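Local coordinates for protein homoserine O-acetyltransferase (Pseudomonas veronii, PDB 5EFZ) that hydrolyses ethyl acetate to ethanol and acetate, an esterase step in the bacterial breakdown of short-chain methyl ketones such as 2-butanone, at residues A[78-83]-A[93-98]; A[222-227]-A[244-249]; A[279-284]-A[290-295]. All coordinates share one frame; numbering follows the deposited sequence.

Contact 1 (A[78-83]-A[93-98]); sequences IYIGEG and IIVVNQ
Ile80 meets Ile93 and Val95 through methyl groups alone, and the contact is purely apolar. The CD1 methyl of Ile80 does most of the touching: it lies 3.6 Å from CG2 of Ile93 and 3.8 Å from CG2 of Val95, so it reaches two residues of the strand that put their side chains on the same face. A second, longer touch of 4.1 Å joins CG2 of Ile80 to CD1 of Ile93, and the two isoleucines thus run alongside each other in opposite directions. The extended outer bond of Ile80 (chi2 174°) carries CD1 far enough to reach Val95 as well.

Backbone hydrogen bonds belong to the strand and its sheet neighbours. Ile93 and Val95 pair with His51 and Ala49 of strand 45-51, while Ile94 bonds to strand 61-65 on its other edge. Beta-branched residues suit such a strand, since their branches sit comfortably with extended backbone angles and cover the sheet.

In fold terms this is part of a beta-alpha-beta unit of the alpha/beta hydrolase core: strand 61-65, helix 72-79, strand 92-96. Ile80 is the first residue beyond the helix to leave helical angles, and it turns its side chain onto the sheet. With dispersion and the exclusion of water as its chemistry, the contact depends on close fit and carries little directional preference.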
loop_
_atom_site.group_PDB
_atom_site.type_symbol
_atom_site.label_atom_id
_atom_site.label_comp_id
_atom_site.label_asym_id
_atom_site.label_seq_id
_atom_site.Cartn_x
_atom_site.Cartn_y
_atom_site.Cartn_z
ATOM N N ILE A 78 -20.490 -11.596 -11.138
ATOM C CA ILE A 78 -19.095 -11.915 -11.485
ATOM C C ILE A 78 -18.859 -13.427 -11.571
ATOM O O ILE A 78 -18.100 -13.894 -12.428
ATOM C CB ILE A 78 -18.133 -11.273 -10.463
ATOM C CG1 ILE A 78 -18.323 -9.749 -10.465
ATOM C CG2 ILE A 78 -16.658 -11.637 -10.760
ATOM C CD1 ILE A 78 -17.769 -9.081 -9.230
ATOM N N TYR A 79 -19.546 -14.196 -10.729
ATOM C CA TYR A 79 -19.164 -15.603 -10.508
ATOM C C TYR A 79 -20.200 -16.671 -10.858
ATOM O O TYR A 79 -19.835 -17.826 -11.133
ATOM C CB TYR A 79 -18.763 -15.788 -9.040
ATOM C CG TYR A 79 -17.557 -14.956 -8.675
ATOM C CD1 TYR A 79 -16.306 -15.323 -9.093
ATOM C CD2 TYR A 79 -17.688 -13.803 -7.889
ATOM C CE1 TYR A 79 -15.179 -14.553 -8.799
ATOM C CE2 TYR A 79 -16.566 -13.030 -7.562
ATOM C CZ TYR A 79 -15.318 -13.409 -8.021
ATOM O OH TYR A 79 -14.205 -12.643 -7.726
ATOM N N ILE A 80 -21.478 -16.318 -10.863
ATOM C CA ILE A 80 -22.520 -17.347 -11.011
ATOM C C ILE A 80 -23.079 -17.419 -12.425
ATOM O O ILE A 80 -23.388 -16.390 -13.023
ATOM C CB ILE A 80 -23.671 -17.097 -10.002
ATOM C CG1 ILE A 80 -23.127 -17.170 -8.575
ATOM C CG2 ILE A 80 -24.841 -18.089 -10.261
ATOM C CD1 ILE A 80 -24.169 -16.776 -7.485
ATOM N N GLY A 81 -23.193 -18.635 -12.980
ATOM C CA GLY A 81 -23.786 -18.775 -14.295
ATOM C C GLY A 81 -23.621 -20.163 -14.892
ATOM O O GLY A 81 -22.770 -20.957 -14.468
ATOM N N GLU A 82 -24.417 -20.462 -15.900
ATOM C CA GLU A 82 -24.381 -21.807 -16.452
ATOM C C GLU A 82 -23.010 -22.255 -16.993
ATOM O O GLU A 82 -22.631 -23.407 -16.822
ATOM C CB GLU A 82 -25.459 -21.954 -17.520
ATOM C CG GLU A 82 -26.807 -22.197 -16.861
ATOM C CD GLU A 82 -27.869 -22.735 -17.793
ATOM O OE1 GLU A 82 -27.616 -22.879 -19.014
ATOM O OE2 GLU A 82 -28.968 -23.023 -17.280
ATOM N N GLY A 83 -22.222 -21.384 -17.587
ATOM C CA GLY A 83 -20.934 -21.894 -18.052
ATOM C C GLY A 83 -19.867 -22.035 -16.961
ATOM O O GLY A 83 -18.730 -22.391 -17.226
ATOM N N ILE A 93 -27.132 -22.278 -5.188
ATOM C CA ILE A 93 -26.136 -21.321 -4.743
ATOM C C ILE A 93 -26.810 -20.224 -3.935
ATOM O O ILE A 93 -27.672 -19.486 -4.435
ATOM C CB ILE A 93 -25.369 -20.744 -5.948
ATOM C CG1 ILE A 93 -24.757 -21.902 -6.767
ATOM C CG2 ILE A 93 -24.285 -19.802 -5.480
ATOM C CD1 ILE A 93 -24.674 -21.617 -8.237
ATOM N N ILE A 94 -26.434 -20.146 -2.668
ATOM C CA ILE A 94 -27.159 -19.319 -1.714
ATOM C C ILE A 94 -26.219 -18.216 -1.303
ATOM O O ILE A 94 -25.228 -18.498 -0.640
ATOM C CB ILE A 94 -27.614 -20.145 -0.499
ATOM C CG1 ILE A 94 -28.493 -21.318 -0.985
ATOM C CG2 ILE A 94 -28.327 -19.251 0.543
ATOM C CD1 ILE A 94 -28.915 -22.294 0.107
ATOM N N VAL A 95 -26.542 -16.979 -1.689
ATOM C CA VAL A 95 -25.645 -15.857 -1.460
ATOM C C VAL A 95 -26.221 -15.012 -0.316
ATOM O O VAL A 95 -27.338 -14.498 -0.425
ATOM C CB VAL A 95 -25.488 -14.998 -2.710
ATOM C CG1 VAL A 95 -24.378 -13.932 -2.465
ATOM C CG2 VAL A 95 -25.175 -15.909 -3.927
ATOM N N VAL A 96 -25.479 -14.911 0.781
ATOM C CA VAL A 96 -26.018 -14.290 1.985
ATOM C C VAL A 96 -25.263 -13.009 2.277
ATOM O O VAL A 96 -24.040 -13.017 2.455
ATOM C CB VAL A 96 -25.951 -15.242 3.183
ATOM C CG1 VAL A 96 -26.573 -14.576 4.459
ATOM C CG2 VAL A 96 -26.639 -16.607 2.836
ATOM N N ASN A 97 -26.007 -11.916 2.334
ATOM C CA ASN A 97 -25.424 -10.596 2.602
ATOM C C ASN A 97 -24.979 -10.422 4.054
ATOM O O ASN A 97 -25.720 -10.753 4.996
ATOM C CB ASN A 97 -26.439 -9.511 2.233
ATOM C CG ASN A 97 -26.629 -9.395 0.723
ATOM O OD1 ASN A 97 -25.876 -8.676 0.058
ATOM N ND2 ASN A 97 -27.662 -10.075 0.182
ATOM N N GLN A 98 -23.771 -9.908 4.227
ATOM C CA GLN A 98 -23.241 -9.597 5.551
ATOM C C GLN A 98 -24.189 -8.761 6.366
ATOM O O GLN A 98 -24.773 -7.795 5.853
ATOM C CB GLN A 98 -21.934 -8.815 5.426
ATOM C CG GLN A 98 -20.687 -9.661 5.270
ATOM C CD GLN A 98 -19.461 -8.741 5.424
ATOM O OE1 GLN A 98 -19.399 -7.926 6.352
ATOM N NE2 GLN A 98 -18.533 -8.825 4.483
#

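Contact 2 (A[222-227]-A[244-249]); sequences LWTLMG and ESMQMF
Thr224 presents its methyl, CG2, to two side chains of the other helix, the sulfur of Met246 and the ring of Phe249. The methyl comes to the edge of the Phe249 ring, near its plane, with CE2 the closest ring atom at 4.3 Å; it does not sit over a face. The CA-CB bond of Phe249 points toward helix 213-227, and with CG anti to the backbone N (chi1 -176°) the ring turns its CE2 edge to the threonine methyl. Met246 arrives differently. Its CB does not aim at the partner helix, but the chain bends at chi2 and chi3, bringing SD to 4.2 Å from Thr224 CG2. The two side chains slide past each other in opposite directions.

Threonine fits this buried place because its two branches do separate jobs. With chi1 at -50°, OG1 lies beside the backbone N and hydrogen-bonds to Ala220 O in its own helix, so the hydroxyl is satisfied while the methyl is given to the interface. Methionine's flexible thioether adapts to the neighbouring surface, and the flat phenylalanine ring packs in an aromatic cluster, where Trp228 and Phe243 meet it edge-to-face.

Ser245 is the N-cap of helix 246-258. Its OG accepts from Met248 N at 3.1 Å, with an N-H...O angle of 160°, tying down the first turn. Met246 N donates to Glu182 of the second subunit and Leu225 O accepts from His183 of that subunit, which places both helices in the dimer interface. The Thr224 side chain is about 11 Å from that of His334, a probable active-site residue. Between the helices the touches are loose van der Waals contacts, implying modest mutual attraction within a larger aromatic and aliphatic cluster.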
loop_
_atom_site.group_PDB
_atom_site.type_symbol
_atom_site.label_atom_id
_atom_site.label_comp_id
_atom_site.label_asym_id
_atom_site.label_seq_id
_atom_site.Cartn_x
_atom_site.Cartn_y
_atom_site.Cartn_z
ATOM N N LEU A 222 -7.523 5.550 -1.155
ATOM C CA LEU A 222 -6.729 4.557 -0.420
ATOM C C LEU A 222 -6.934 3.167 -0.988
ATOM O O LEU A 222 -5.991 2.374 -1.056
ATOM C CB LEU A 222 -7.087 4.573 1.058
ATOM C CG LEU A 222 -6.606 5.814 1.786
ATOM C CD1 LEU A 222 -7.424 6.051 3.085
ATOM C CD2 LEU A 222 -5.113 5.666 2.125
ATOM N N TRP A 223 -8.162 2.853 -1.384
ATOM C CA TRP A 223 -8.449 1.593 -2.056
ATOM C C TRP A 223 -7.736 1.489 -3.403
ATOM O O TRP A 223 -7.341 0.409 -3.817
ATOM C CB TRP A 223 -9.960 1.417 -2.257
ATOM C CG TRP A 223 -10.580 0.731 -1.094
ATOM C CD1 TRP A 223 -11.383 1.296 -0.120
ATOM C CD2 TRP A 223 -10.448 -0.657 -0.756
ATOM N NE1 TRP A 223 -11.768 0.321 0.789
ATOM C CE2 TRP A 223 -11.220 -0.880 0.421
ATOM C CE3 TRP A 223 -9.784 -1.742 -1.354
ATOM C CZ2 TRP A 223 -11.304 -2.147 1.037
ATOM C CZ3 TRP A 223 -9.872 -3.009 -0.735
ATOM C CH2 TRP A 223 -10.647 -3.192 0.431
ATOM N N THR A 224 -7.564 2.608 -4.090
ATOM C CA THR A 224 -6.852 2.573 -5.360
ATOM C C THR A 224 -5.367 2.250 -5.129
ATOM O O THR A 224 -4.731 1.527 -5.916
ATOM C CB THR A 224 -6.963 3.918 -6.105
ATOM O OG1 THR A 224 -8.349 4.328 -6.156
ATOM C CG2 THR A 224 -6.398 3.782 -7.547
ATOM N N LEU A 225 -4.821 2.833 -4.074
ATOM C CA LEU A 225 -3.427 2.650 -3.697
ATOM C C LEU A 225 -3.110 1.179 -3.344
ATOM O O LEU A 225 -2.063 0.652 -3.734
ATOM C CB LEU A 225 -3.088 3.544 -2.491
ATOM C CG LEU A 225 -1.683 3.361 -1.921
ATOM C CD1 LEU A 225 -0.625 3.866 -2.918
ATOM C CD2 LEU A 225 -1.532 4.080 -0.617
ATOM N N MET A 226 -4.006 0.543 -2.592
ATOM C CA MET A 226 -3.746 -0.792 -2.016
ATOM C C MET A 226 -4.514 -1.931 -2.699
ATOM O O MET A 226 -4.173 -3.081 -2.508
ATOM C CB MET A 226 -4.118 -0.821 -0.509
ATOM C CG MET A 226 -3.202 0.062 0.359
ATOM S SD MET A 226 -1.512 -0.516 0.408
ATOM C CE MET A 226 -1.673 -2.152 1.121
ATOM N N GLY A 227 -5.518 -1.608 -3.486
ATOM C CA GLY A 227 -6.461 -2.625 -3.940
ATOM C C GLY A 227 -6.090 -3.311 -5.237
ATOM O O GLY A 227 -6.671 -4.345 -5.582
ATOM N N GLU A 244 -8.630 6.364 -19.526
ATOM C CA GLU A 244 -7.477 6.973 -20.204
ATOM C C GLU A 244 -6.260 7.229 -19.322
ATOM O O GLU A 244 -5.129 7.249 -19.805
ATOM C CB GLU A 244 -7.892 8.299 -20.827
ATOM C CG GLU A 244 -8.896 8.179 -21.942
ATOM C CD GLU A 244 -9.304 9.534 -22.488
ATOM O OE1 GLU A 244 -8.979 10.555 -21.840
ATOM O OE2 GLU A 244 -9.916 9.578 -23.579
ATOM N N SER A 245 -6.499 7.465 -18.040
ATOM C CA SER A 245 -5.458 7.932 -17.121
ATOM C C SER A 245 -5.757 7.465 -15.707
ATOM O O SER A 245 -6.880 7.042 -15.435
ATOM C CB SER A 245 -5.374 9.459 -17.146
ATOM O OG SER A 245 -6.569 10.008 -16.624
ATOM N N MET A 246 -4.770 7.535 -14.813
ATOM C CA MET A 246 -5.019 7.263 -13.412
ATOM C C MET A 246 -6.113 8.187 -12.884
ATOM O O MET A 246 -6.968 7.732 -12.124
ATOM C CB MET A 246 -3.727 7.407 -12.607
ATOM C CG MET A 246 -3.250 6.074 -12.038
ATOM S SD MET A 246 -4.071 5.552 -10.504
ATOM C CE MET A 246 -3.114 6.713 -9.562
ATOM N N GLN A 247 -6.090 9.461 -13.278
ATOM C CA GLN A 247 -7.128 10.379 -12.804
ATOM C C GLN A 247 -8.519 9.878 -13.226
ATOM O O GLN A 247 -9.436 9.855 -12.412
ATOM C CB GLN A 247 -6.893 11.811 -13.302
ATOM C CG GLN A 247 -7.845 12.844 -12.679
ATOM C CD GLN A 247 -7.490 14.303 -13.005
ATOM O OE1 GLN A 247 -6.483 14.592 -13.661
ATOM N NE2 GLN A 247 -8.309 15.232 -12.510
ATOM N N MET A 248 -8.674 9.447 -14.478
ATOM C CA MET A 248 -9.989 8.992 -14.958
ATOM C C MET A 248 -10.426 7.703 -14.255
ATOM O O MET A 248 -11.613 7.501 -13.993
ATOM C CB MET A 248 -9.979 8.770 -16.476
ATOM C CG MET A 248 -10.056 10.061 -17.294
ATOM S SD MET A 248 -11.326 11.167 -16.625
ATOM C CE MET A 248 -10.333 12.543 -16.052
ATOM N N PHE A 249 -9.464 6.833 -13.960
ATOM C CA PHE A 249 -9.741 5.590 -13.237
ATOM C C PHE A 249 -10.158 5.846 -11.787
ATOM O O PHE A 249 -11.136 5.271 -11.275
ATOM C CB PHE A 249 -8.520 4.688 -13.286
ATOM C CG PHE A 249 -8.736 3.345 -12.650
ATOM C CD1 PHE A 249 -9.523 2.386 -13.271
ATOM C CD2 PHE A 249 -8.156 3.051 -11.433
ATOM C CE1 PHE A 249 -9.738 1.129 -12.671
ATOM C CE2 PHE A 249 -8.344 1.801 -10.844
ATOM C CZ PHE A 249 -9.141 0.849 -11.452
#

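Contact 3 (A[279-284]-A[290-295]); sequences SRHTGG and LGRIKA
His281 and Thr282 face Arg292 across a surface loop of the alpha/beta hydrolase fold, where short helix 286-290 links the two segments ahead of strand 296-300 and Arg292 lies in a type I beta turn from Leu290 to Ile293. The first segment opens with a 3-10 turn. Its Ser279 carbonyl O takes two backbone donors from opposite faces of its plane, Thr282 N at 2.9 Å and Gly284 N at 2.8 Å, which fixes the curl of the loop.

His281 follows, with CB 3.9 Å from Arg292 NH1. Its side chain packs on Val162 and Arg163 of helix 152-163, and NE2 bonds to Glu159. Histidine suits this boundary because it can offer a polar nitrogen as well as a flat apolar surface. ND1 stands 4.5 Å from Arg292 NH2, near enough that the cation would probably disfavour protonation of the ring, although Glu159 would pull the other way.

Thr282 adds an apolar touch, its CG2 meeting Arg292 CD at 4.1 Å from the opposite direction, while OG1 bonds to Asp285 O. Gly283 and Gly284, both at positive phi, then let the chain turn toward helix 286-290.

Arginine suits this place because its aliphatic stem packs on Thr282 while its charged end takes polar partners. Its NH2 bonds to Val162 O, and a water in the guanidinium plane accepts from NH1 at 3.1 Å and donates to His281 O at 3.0 Å.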
loop_
_atom_site.group_PDB
_atom_site.type_symbol
_atom_site.label_atom_id
_atom_site.label_comp_id
_atom_site.label_asym_id
_atom_site.label_seq_id
_atom_site.Cartn_x
_atom_site.Cartn_y
_atom_site.Cartn_z
ATOM N N SER A 279 -9.041 -18.240 15.555
ATOM C CA SER A 279 -8.356 -18.761 16.761
ATOM C C SER A 279 -9.069 -18.351 18.055
ATOM O O SER A 279 -8.748 -18.854 19.146
ATOM C CB SER A 279 -6.886 -18.300 16.817
ATOM O OG SER A 279 -6.740 -16.947 17.252
ATOM N N ARG A 280 -10.047 -17.455 17.951
ATOM C CA ARG A 280 -10.906 -17.184 19.102
ATOM C C ARG A 280 -11.579 -18.477 19.610
ATOM O O ARG A 280 -11.928 -18.586 20.781
ATOM C CB ARG A 280 -11.961 -16.124 18.752
ATOM C CG ARG A 280 -11.339 -14.747 18.511
ATOM C CD ARG A 280 -12.377 -13.732 18.035
ATOM N NE ARG A 280 -13.347 -13.411 19.084
ATOM C CZ ARG A 280 -13.129 -12.538 20.065
ATOM N NH1 ARG A 280 -11.954 -11.909 20.166
ATOM N NH2 ARG A 280 -14.084 -12.309 20.954
ATOM N N HIS A 281 -11.754 -19.469 18.738
ATOM C CA HIS A 281 -12.311 -20.750 19.187
ATOM C C HIS A 281 -11.353 -21.587 20.036
ATOM O O HIS A 281 -11.778 -22.516 20.748
ATOM C CB HIS A 281 -12.735 -21.593 17.990
ATOM C CG HIS A 281 -13.885 -21.022 17.234
ATOM N ND1 HIS A 281 -15.191 -21.157 17.657
ATOM C CD2 HIS A 281 -13.925 -20.287 16.096
ATOM C CE1 HIS A 281 -15.987 -20.536 16.805
ATOM N NE2 HIS A 281 -15.246 -20.003 15.847
ATOM N N THR A 282 -10.061 -21.289 19.951
ATOM C CA THR A 282 -9.067 -22.180 20.560
ATOM C C THR A 282 -8.052 -21.398 21.389
ATOM O O THR A 282 -6.856 -21.683 21.342
ATOM C CB THR A 282 -8.323 -22.991 19.473
ATOM O OG1 THR A 282 -7.824 -22.076 18.493
ATOM C CG2 THR A 282 -9.272 -23.970 18.781
ATOM N N GLY A 283 -8.538 -20.395 22.124
ATOM C CA GLY A 283 -7.705 -19.562 22.981
ATOM C C GLY A 283 -6.534 -18.847 22.322
ATOM O O GLY A 283 -5.535 -18.571 22.977
ATOM N N GLY A 284 -6.635 -18.553 21.033
ATOM C CA GLY A 284 -5.587 -17.811 20.346
ATOM C C GLY A 284 -4.592 -18.692 19.612
ATOM O O GLY A 284 -3.630 -18.207 19.005
ATOM N N LEU A 290 -7.160 -24.166 12.985
ATOM C CA LEU A 290 -7.118 -24.632 11.604
ATOM C C LEU A 290 -7.039 -26.165 11.519
ATOM O O LEU A 290 -7.484 -26.757 10.531
ATOM C CB LEU A 290 -5.934 -24.005 10.850
ATOM C CG LEU A 290 -6.086 -22.491 10.670
ATOM C CD1 LEU A 290 -4.870 -21.879 9.937
ATOM C CD2 LEU A 290 -7.393 -22.114 9.937
ATOM N N GLY A 291 -6.466 -26.788 12.541
ATOM C CA GLY A 291 -6.397 -28.245 12.619
ATOM C C GLY A 291 -7.760 -28.900 12.776
ATOM O O GLY A 291 -7.896 -30.112 12.536
ATOM N N ARG A 292 -8.763 -28.123 13.196
ATOM C CA ARG A 292 -10.152 -28.611 13.314
ATOM C C ARG A 292 -10.852 -28.779 11.952
ATOM O O ARG A 292 -11.883 -29.460 11.851
ATOM C CB ARG A 292 -10.990 -27.644 14.174
ATOM C CG ARG A 292 -10.768 -27.801 15.661
ATOM C CD ARG A 292 -11.370 -26.648 16.471
ATOM N NE ARG A 292 -12.751 -26.332 16.111
ATOM C CZ ARG A 292 -13.617 -25.731 16.929
ATOM N NH1 ARG A 292 -13.258 -25.415 18.176
ATOM N NH2 ARG A 292 -14.856 -25.481 16.515
ATOM N N ILE A 293 -10.315 -28.137 10.925
ATOM C CA ILE A 293 -10.981 -28.118 9.634
ATOM C C ILE A 293 -11.004 -29.521 9.025
ATOM O O ILE A 293 -9.972 -30.158 8.923
ATOM C CB ILE A 293 -10.296 -27.139 8.668
ATOM C CG1 ILE A 293 -10.455 -25.710 9.195
ATOM C CG2 ILE A 293 -10.878 -27.329 7.258
ATOM C CD1 ILE A 293 -9.783 -24.662 8.308
ATOM N N LYS A 294 -12.192 -30.005 8.661
ATOM C CA LYS A 294 -12.339 -31.286 7.972
ATOM C C LYS A 294 -12.635 -31.124 6.474
ATOM O O LYS A 294 -12.461 -32.073 5.685
ATOM C CB LYS A 294 -13.459 -32.107 8.625
ATOM C CG LYS A 294 -13.134 -32.502 10.061
ATOM C CD LYS A 294 -14.279 -33.229 10.744
ATOM C CE LYS A 294 -14.422 -34.629 10.265
ATOM N NZ LYS A 294 -15.406 -35.364 11.120
ATOM N N ALA A 295 -13.098 -29.935 6.096
ATOM C CA ALA A 295 -13.430 -29.623 4.702
ATOM C C ALA A 295 -12.231 -29.796 3.797
ATOM O O ALA A 295 -11.126 -29.393 4.157
ATOM C CB ALA A 295 -13.946 -28.164 4.560
HETATM O O HOH W 1 -14.350 -24.080 20.728
#

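Contacts 1 and 2 are buried, whereas contact 3 lies at the surface. Contact 1 joins the residue just after a helix to a strand of the central sheet, contact 2 pairs two helices in the dimer interface, and contact 3 closes a loop leading to another strand of that same sheet. None shares a helix or strand with another, though all belong to the alpha/beta hydrolase fold; contacts 2 and 3 sit on opposite sides of the chain's centre, about 37 Å between centres. Chemistry follows place: methyls only at 78-83/93-98, methyl, sulfur and aromatic ring at 222-227/244-249, and a water bridge with a charged side chain at 279-284/290-295.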